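Local coordinates for flagellar hook protein FlgE (Caulobacter crescentus CB15, PDB 5AY6), which forms the flagellar hook, which probably acts as a universal joint passing torque from the motor to the filament, at residues 109-114 against 118-123. Sequence-based numbering, arbitrary orientation.
Sequences MTTTRI and GTTVNL
Thr112 and Val121 face each other as the hydrogen-bonded pair of a short antiparallel beta hairpin. It lies in the FlgE third-domain region of this hook protein fragment. Thr112 N bonds to Val121 O, and Val121 N to Thr112 O, both at 3.1 Å. Ile114 N to Thr119 O (2.8 Å) closes the hairpin on the turn side, and Leu123 N to Thr110 O (2.9 Å) ties the far end. There, Leu123 CD1 also packs on Met109 O at 3.6 Å.

Thr112 and Val121 send their side chains the same way, side by side, with CG2 against CG2 at 3.7 Å. Ile114 crosses Val121 at about a right angle. With chi1 at 60°, Ile114 CG1 lies between its own backbone N and carbonyl carbon and rests on Thr119 O, while CG2 meets both Val121 methyls. CD1 reaches Thr119 CG2 at 3.9 Å. Cutting Ile114 back to an alanine is likely to take its methyls away from Val121 CG1 and Thr119 CG2 and open a gap beside Tyr48, which Ile114 and Val121 both touch.

Arg113 and Thr120 form a non-hydrogen-bonded pair with diverging side chains. Thr120 N is hydrogen-bonded by Ser41 OG, from the loop between strands 24-39 and 45-53. On strand 92-99, Asp98 OD2 takes a salt bridge from Arg113 NH2.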
loop_
_atom_site.group_PDB
_atom_site.type_symbol
_atom_site.label_atom_id
_atom_site.label_comp_id
_atom_site.label_asym_id
_atom_site.label_seq_id
_atom_site.Cartn_x
_atom_site.Cartn_y
_atom_site.Cartn_z
ATOM N N MET A 109 9.682 -8.500 -22.559
ATOM C CA MET A 109 10.473 -9.243 -21.587
ATOM C C MET A 109 11.920 -8.757 -21.533
ATOM O O MET A 109 12.626 -9.016 -20.560
ATOM C CB MET A 109 10.448 -10.745 -21.900
ATOM C CG MET A 109 9.075 -11.377 -21.789
ATOM S SD MET A 109 8.380 -11.275 -20.129
ATOM C CE MET A 109 9.622 -12.160 -19.186
ATOM N N THR A 110 12.364 -8.053 -22.571
ATOM C CA THR A 110 13.776 -7.683 -22.669
ATOM C C THR A 110 14.035 -6.175 -22.749
ATOM O O THR A 110 15.127 -5.715 -22.410
ATOM C CB THR A 110 14.432 -8.350 -23.893
ATOM O OG1 THR A 110 13.651 -8.077 -25.062
ATOM C CG2 THR A 110 14.528 -9.859 -23.692
ATOM N N THR A 111 13.047 -5.411 -23.208
ATOM C CA THR A 111 13.230 -3.972 -23.401
ATOM C C THR A 111 12.068 -3.120 -22.894
ATOM O O THR A 111 11.011 -3.635 -22.517
ATOM C CB THR A 111 13.431 -3.618 -24.897
ATOM O OG1 THR A 111 12.228 -3.898 -25.629
ATOM C CG2 THR A 111 14.594 -4.394 -25.499
ATOM N N THR A 112 12.290 -1.808 -22.878
ATOM C CA THR A 112 11.200 -0.842 -22.833
ATOM C C THR A 112 11.465 0.239 -23.868
ATOM O O THR A 112 12.620 0.589 -24.128
ATOM C CB THR A 112 11.029 -0.182 -21.447
ATOM O OG1 THR A 112 9.907 0.711 -21.485
ATOM C CG2 THR A 112 12.272 0.612 -21.056
ATOM N N ARG A 113 10.402 0.759 -24.471
ATOM C CA ARG A 113 10.537 1.946 -25.308
ATOM C C ARG A 113 10.833 3.135 -24.402
ATOM O O ARG A 113 10.399 3.153 -23.248
ATOM C CB ARG A 113 9.269 2.194 -26.133
ATOM C CG ARG A 113 8.980 1.114 -27.168
ATOM C CD ARG A 113 7.836 1.505 -28.107
ATOM N NE ARG A 113 6.524 1.436 -27.465
ATOM C CZ ARG A 113 5.370 1.635 -28.098
ATOM N NH1 ARG A 113 5.365 1.913 -29.394
ATOM N NH2 ARG A 113 4.220 1.553 -27.440
ATOM N N ILE A 114 11.579 4.114 -24.908
ATOM C CA ILE A 114 11.831 5.334 -24.144
ATOM C C ILE A 114 11.283 6.568 -24.861
ATOM O O ILE A 114 11.330 7.676 -24.326
ATOM C CB ILE A 114 13.336 5.536 -23.860
ATOM C CG1 ILE A 114 14.123 5.642 -25.168
ATOM C CG2 ILE A 114 13.869 4.401 -22.993
ATOM C CD1 ILE A 114 15.613 5.855 -24.969
ATOM N N GLY A 118 10.084 4.826 -30.840
ATOM C CA GLY A 118 10.315 3.400 -30.688
ATOM C C GLY A 118 11.720 3.005 -30.278
ATOM O O GLY A 118 12.079 1.825 -30.313
ATOM N N THR A 119 12.520 3.990 -29.894
ATOM C CA THR A 119 13.848 3.723 -29.356
ATOM C C THR A 119 13.714 2.958 -28.041
ATOM O O THR A 119 12.844 3.264 -27.222
ATOM C CB THR A 119 14.636 5.030 -29.130
ATOM O OG1 THR A 119 14.701 5.774 -30.354
ATOM C CG2 THR A 119 16.045 4.733 -28.657
ATOM N N THR A 120 14.564 1.956 -27.840
ATOM C CA THR A 120 14.463 1.124 -26.646
ATOM C C THR A 120 15.754 1.094 -25.839
ATOM O O THR A 120 16.822 1.437 -26.344
ATOM C CB THR A 120 14.074 -0.338 -26.998
ATOM O OG1 THR A 120 15.074 -0.920 -27.850
ATOM C CG2 THR A 120 12.720 -0.390 -27.688
ATOM N N VAL A 121 15.637 0.697 -24.575
ATOM C CA VAL A 121 16.795 0.314 -23.777
ATOM C C VAL A 121 16.557 -1.086 -23.231
ATOM O O VAL A 121 15.413 -1.552 -23.167
ATOM C CB VAL A 121 17.072 1.297 -22.612
ATOM C CG1 VAL A 121 17.350 2.699 -23.143
ATOM C CG2 VAL A 121 15.903 1.313 -21.638
ATOM N N ASN A 122 17.635 -1.761 -22.849
ATOM C CA ASN A 122 17.519 -3.103 -22.298
ATOM C C ASN A 122 17.163 -3.082 -20.817
ATOM O O ASN A 122 17.801 -2.381 -20.027
ATOM C CB ASN A 122 18.820 -3.879 -22.521
ATOM C CG ASN A 122 19.104 -4.118 -23.992
ATOM O OD1 ASN A 122 18.184 -4.171 -24.812
ATOM N ND2 ASN A 122 20.377 -4.259 -24.335
ATOM N N LEU A 123 16.143 -3.856 -20.447
ATOM C CA LEU A 123 15.730 -3.978 -19.051
ATOM C C LEU A 123 16.888 -4.422 -18.157
ATOM O O LEU A 123 16.969 -4.026 -16.992
ATOM C CB LEU A 123 14.567 -4.968 -18.911
ATOM C CG LEU A 123 13.248 -4.647 -19.617
ATOM C CD1 LEU A 123 12.205 -5.698 -19.267
ATOM C CD2 LEU A 123 12.747 -3.256 -19.249
#